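Local atomic coordinates of probable N-glycosylase/DNA lyase (Thermotoga maritima, PDB entry 3N0U), a protein that is a probable DNA glycosylase of the helix-hairpin-helix clan, with a fold built of helices and no strands. Residues 47-58 and 106-117. Sequence-based numbering, arbitrary orientation.
Sequences EEDLFCELSFCV and IVENRKLLGKLK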
loop_
_atom_site.group_PDB
_atom_site.type_symbol
_atom_site.label_atom_id
_atom_site.label_comp_id
_atom_site.label_asym_id
_atom_site.label_seq_id
_atom_site.Cartn_x
_atom_site.Cartn_y
_atom_site.Cartn_z
ATOM N N GLU A 47 6.072 -16.053 7.304
ATOM C CA GLU A 47 4.723 -15.629 7.658
ATOM C C GLU A 47 4.766 -14.404 8.558
ATOM O O GLU A 47 4.004 -13.466 8.377
ATOM C CB GLU A 47 3.944 -16.758 8.352
ATOM C CG GLU A 47 3.569 -17.907 7.442
ATOM C CD GLU A 47 2.344 -17.622 6.565
ATOM O OE1 GLU A 47 1.530 -16.744 6.931
ATOM O OE2 GLU A 47 2.185 -18.293 5.518
ATOM N N GLU A 48 5.651 -14.405 9.541
ATOM C CA GLU A 48 5.741 -13.260 10.430
ATOM C C GLU A 48 6.235 -12.011 9.726
ATOM O O GLU A 48 5.746 -10.914 10.015
ATOM C CB GLU A 48 6.616 -13.575 11.628
ATOM C CG GLU A 48 5.983 -14.605 12.557
ATOM C CD GLU A 48 6.754 -14.814 13.839
ATOM O OE1 GLU A 48 7.819 -14.184 14.005
ATOM O OE2 GLU A 48 6.284 -15.614 14.682
ATOM N N ASP A 49 7.189 -12.153 8.807
ATOM C CA ASP A 49 7.640 -10.996 8.039
ATOM C C ASP A 49 6.466 -10.386 7.241
ATOM O O ASP A 49 6.292 -9.156 7.144
ATOM C CB ASP A 49 8.729 -11.398 7.037
ATOM C CG ASP A 49 10.034 -11.825 7.690
ATOM O OD1 ASP A 49 10.314 -11.406 8.841
ATOM O OD2 ASP A 49 10.803 -12.574 7.018
ATOM N N LEU A 50 5.669 -11.247 6.633
ATOM C CA LEU A 50 4.537 -10.780 5.856
ATOM C C LEU A 50 3.500 -10.145 6.782
ATOM O O LEU A 50 2.878 -9.145 6.439
ATOM C CB LEU A 50 3.910 -11.941 5.079
ATOM C CG LEU A 50 4.797 -12.517 3.971
ATOM C CD1 LEU A 50 4.176 -13.762 3.425
ATOM C CD2 LEU A 50 4.983 -11.505 2.860
ATOM N N PHE A 51 3.321 -10.717 7.963
ATOM C CA PHE A 51 2.375 -10.168 8.923
ATOM C C PHE A 51 2.767 -8.755 9.361
ATOM O O PHE A 51 1.913 -7.886 9.569
ATOM C CB PHE A 51 2.256 -11.061 10.165
ATOM C CG PHE A 51 1.135 -10.648 11.058
ATOM C CD1 PHE A 51 1.361 -9.836 12.159
ATOM C CD2 PHE A 51 -0.162 -10.994 10.739
ATOM C CE1 PHE A 51 0.307 -9.439 12.963
ATOM C CE2 PHE A 51 -1.207 -10.579 11.517
ATOM C CZ PHE A 51 -0.976 -9.798 12.625
ATOM N N CYS A 52 4.057 -8.517 9.506
ATOM C CA CYS A 52 4.494 -7.187 9.903
ATOM C C CYS A 52 4.214 -6.178 8.787
ATOM O O CYS A 52 3.861 -5.030 9.065
ATOM C CB CYS A 52 5.965 -7.194 10.286
ATOM S SG CYS A 52 6.278 -8.072 11.831
ATOM N N GLU A 53 4.332 -6.601 7.540
ATOM C CA GLU A 53 3.995 -5.730 6.424
ATOM C C GLU A 53 2.488 -5.490 6.354
ATOM O O GLU A 53 2.040 -4.397 6.063
ATOM C CB GLU A 53 4.486 -6.309 5.107
ATOM C CG GLU A 53 4.502 -5.287 3.967
ATOM C CD GLU A 53 5.496 -4.167 4.222
ATOM O OE1 GLU A 53 6.389 -4.311 5.096
ATOM O OE2 GLU A 53 5.351 -3.115 3.594
ATOM N N LEU A 54 1.693 -6.521 6.609
ATOM C CA LEU A 54 0.257 -6.328 6.677
ATOM C C LEU A 54 -0.082 -5.311 7.776
ATOM O O LEU A 54 -0.941 -4.447 7.589
ATOM C CB LEU A 54 -0.455 -7.668 6.936
ATOM C CG LEU A 54 -1.967 -7.578 6.938
ATOM C CD1 LEU A 54 -2.500 -7.237 5.534
ATOM C CD2 LEU A 54 -2.542 -8.897 7.435
ATOM N N SER A 55 0.611 -5.400 8.907
ATOM C CA SER A 55 0.407 -4.450 10.011
ATOM C C SER A 55 0.800 -3.019 9.649
ATOM O O SER A 55 0.098 -2.061 10.023
ATOM C CB SER A 55 1.140 -4.917 11.265
ATOM O OG SER A 55 0.678 -6.218 11.638
ATOM N N PHE A 56 1.876 -2.872 8.878
ATOM C CA PHE A 56 2.273 -1.571 8.359
ATOM C C PHE A 56 1.106 -0.986 7.569
ATOM O O PHE A 56 0.776 0.188 7.698
ATOM C CB PHE A 56 3.528 -1.695 7.483
ATOM C CG PHE A 56 3.820 -0.474 6.654
ATOM C CD1 PHE A 56 4.525 0.587 7.188
ATOM C CD2 PHE A 56 3.407 -0.396 5.335
ATOM C CE1 PHE A 56 4.794 1.710 6.428
ATOM C CE2 PHE A 56 3.676 0.725 4.575
ATOM C CZ PHE A 56 4.369 1.785 5.130
ATOM N N CYS A 57 0.456 -1.813 6.762
ATOM C CA CYS A 57 -0.636 -1.317 5.945
ATOM C C CYS A 57 -1.880 -0.954 6.778
ATOM O O CYS A 57 -2.592 -0.003 6.465
ATOM C CB CYS A 57 -0.969 -2.315 4.832
ATOM S SG CYS A 57 0.386 -2.507 3.651
ATOM N N VAL A 58 -2.113 -1.677 7.858
ATOM C CA VAL A 58 -3.174 -1.308 8.794
ATOM C C VAL A 58 -2.891 0.092 9.364
ATOM O O VAL A 58 -3.785 0.938 9.471
ATOM C CB VAL A 58 -3.282 -2.336 9.941
ATOM C CG1 VAL A 58 -4.182 -1.835 11.045
ATOM C CG2 VAL A 58 -3.779 -3.680 9.417
ATOM N N ILE A 106 -4.871 -5.391 14.423
ATOM C CA ILE A 106 -3.655 -6.193 14.257
ATOM C C ILE A 106 -3.790 -7.502 15.051
ATOM O O ILE A 106 -3.477 -8.604 14.542
ATOM C CB ILE A 106 -2.399 -5.385 14.641
ATOM C CG1 ILE A 106 -2.176 -4.305 13.586
ATOM C CG2 ILE A 106 -1.162 -6.271 14.742
ATOM C CD1 ILE A 106 -1.260 -3.175 14.037
ATOM N N VAL A 107 -4.228 -7.399 16.297
ATOM C CA VAL A 107 -4.379 -8.590 17.120
ATOM C C VAL A 107 -5.359 -9.569 16.444
ATOM O O VAL A 107 -5.102 -10.789 16.365
ATOM C CB VAL A 107 -4.844 -8.242 18.542
ATOM C CG1 VAL A 107 -5.187 -9.507 19.301
ATOM C CG2 VAL A 107 -3.745 -7.503 19.290
ATOM N N GLU A 108 -6.480 -9.047 15.950
ATOM C CA GLU A 108 -7.483 -9.890 15.298
ATOM C C GLU A 108 -6.916 -10.566 14.059
ATOM O O GLU A 108 -7.242 -11.713 13.751
ATOM C CB GLU A 108 -8.718 -9.076 14.917
ATOM C CG GLU A 108 -9.531 -8.567 16.074
ATOM C CD GLU A 108 -10.677 -7.664 15.613
ATOM O OE1 GLU A 108 -10.420 -6.486 15.262
ATOM O OE2 GLU A 108 -11.830 -8.142 15.579
ATOM N N ASN A 109 -6.053 -9.857 13.350
ATOM C CA ASN A 109 -5.495 -10.371 12.104
ATOM C C ASN A 109 -4.516 -11.514 12.312
ATOM O O ASN A 109 -4.093 -12.158 11.347
ATOM C CB ASN A 109 -4.820 -9.240 11.333
ATOM C CG ASN A 109 -5.805 -8.337 10.689
ATOM O OD1 ASN A 109 -6.958 -8.698 10.527
ATOM N ND2 ASN A 109 -5.371 -7.148 10.318
ATOM N N ARG A 110 -4.127 -11.763 13.556
ATOM C CA ARG A 110 -3.190 -12.848 13.808
ATOM C C ARG A 110 -3.778 -14.189 13.368
ATOM O O ARG A 110 -3.051 -15.155 13.144
ATOM C CB ARG A 110 -2.736 -12.857 15.274
ATOM C CG ARG A 110 -1.934 -11.632 15.614
ATOM C CD ARG A 110 -1.689 -11.502 17.095
ATOM N NE ARG A 110 -0.924 -10.300 17.399
ATOM C CZ ARG A 110 -0.721 -9.819 18.617
ATOM N NH1 ARG A 110 -1.256 -10.417 19.679
ATOM N NH2 ARG A 110 0.033 -8.729 18.768
ATOM N N LYS A 111 -5.093 -14.234 13.216
ATOM C CA LYS A 111 -5.748 -15.421 12.671
ATOM C C LYS A 111 -5.206 -15.788 11.281
ATOM O O LYS A 111 -5.372 -16.927 10.832
ATOM C CB LYS A 111 -7.266 -15.204 12.562
ATOM C CG LYS A 111 -7.644 -14.184 11.504
ATOM C CD LYS A 111 -9.141 -13.903 11.436
ATOM C CE LYS A 111 -9.410 -12.802 10.401
ATOM N NZ LYS A 111 -10.861 -12.500 10.250
ATOM N N LEU A 112 -4.589 -14.821 10.602
ATOM C CA LEU A 112 -4.097 -15.021 9.232
ATOM C C LEU A 112 -2.679 -15.573 9.172
ATOM O O LEU A 112 -2.210 -15.941 8.100
ATOM C CB LEU A 112 -4.139 -13.707 8.443
ATOM C CG LEU A 112 -5.533 -13.111 8.313
ATOM C CD1 LEU A 112 -5.459 -11.798 7.547
ATOM C CD2 LEU A 112 -6.492 -14.112 7.640
ATOM N N LEU A 113 -1.982 -15.619 10.300
ATOM C CA LEU A 113 -0.656 -16.250 10.314
ATOM C C LEU A 113 -0.812 -17.698 9.874
ATOM O O LEU A 113 -1.653 -18.430 10.407
ATOM C CB LEU A 113 -0.026 -16.196 11.701
ATOM C CG LEU A 113 0.409 -14.811 12.155
ATOM C CD1 LEU A 113 0.580 -14.768 13.656
ATOM C CD2 LEU A 113 1.686 -14.457 11.444
ATOM N N GLY A 114 0.005 -18.099 8.909
ATOM C CA GLY A 114 -0.099 -19.416 8.307
ATOM C C GLY A 114 -0.708 -19.392 6.916
ATOM O O GLY A 114 -0.578 -20.371 6.157
ATOM N N LYS A 115 -1.364 -18.282 6.576
ATOM C CA LYS A 115 -2.083 -18.156 5.310
ATOM C C LYS A 115 -1.448 -17.131 4.369
ATOM O O LYS A 115 -1.789 -17.090 3.185
ATOM C CB LYS A 115 -3.530 -17.713 5.578
ATOM C CG LYS A 115 -4.382 -18.733 6.308
ATOM C CD LYS A 115 -5.700 -18.130 6.762
ATOM C CE LYS A 115 -6.731 -19.217 7.033
ATOM N NZ LYS A 115 -6.156 -20.366 7.787
ATOM N N LEU A 116 -0.529 -16.304 4.875
ATOM C CA LEU A 116 -0.051 -15.152 4.095
ATOM C C LEU A 116 0.883 -15.512 2.941
ATOM O O LEU A 116 0.814 -14.879 1.901
ATOM C CB LEU A 116 0.618 -14.101 5.001
ATOM C CG LEU A 116 -0.329 -13.476 6.014
ATOM C CD1 LEU A 116 0.416 -12.516 6.935
ATOM C CD2 LEU A 116 -1.459 -12.741 5.296
ATOM N N LYS A 117 1.750 -16.513 3.116
ATOM C CA LYS A 117 2.673 -16.888 2.040
ATOM C C LYS A 117 1.878 -17.329 0.816
ATOM O O LYS A 117 2.172 -16.937 -0.312
ATOM C CB LYS A 117 3.643 -17.997 2.471
ATOM C CG LYS A 117 4.707 -17.514 3.460
ATOM C CD LYS A 117 5.730 -18.589 3.796
ATOM C CE LYS A 117 6.670 -18.856 2.637
ATOM N NZ LYS A 117 7.672 -19.903 2.987
HETATM O O HOH W 1 -2.141 -7.074 10.832
#
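Helix 47-59 packs here against the end of helix 99-109, the turn that follows and the start of helix 116-121 of the all-helical glycosylase fold, with an apolar middle around Phe51 and a carboxylate grip at Glu47. With CG anti to the backbone N (chi1 -170°), the flat Phe51 ring lies against the end of helix 99-109, edge-on to Ile106 O and with Phe51 CE2 3.3 Å from Asn109 O. Arg110 CG lies 3.6 Å from Phe51 CZ; its guanidinium continues to the carbonyls of Phe79 and Leu82. Leu113 CD2 packs 3.7 Å from Phe51 CB, Leu116 CD1 sits near the ring's edge, and Leu50 CD1 lies beside Leu116 CB. Branched Ile106 touches both Phe51 CE1 and Ser55 OG through CG2. Ser55 OG bonds back to Phe51 O, and a water joins it to ND2 of Asn109, whose OD1 accepts from Lys136 N, near the sodium site. Gly114 suits its phi of 105°, where a CB would jam against Leu113 O. The bend at chi2 (-79°) brings two Glu47 oxygens to several amides at a helix start, which probably favours negative charge. Glu47 OE1 accepts from Leu116 N at 2.9 Å on its syn lone pair and, weakly, from Gly114 N; Lys117 N donates to Glu47 OE2 at 3.0 Å from above the carboxylate plane.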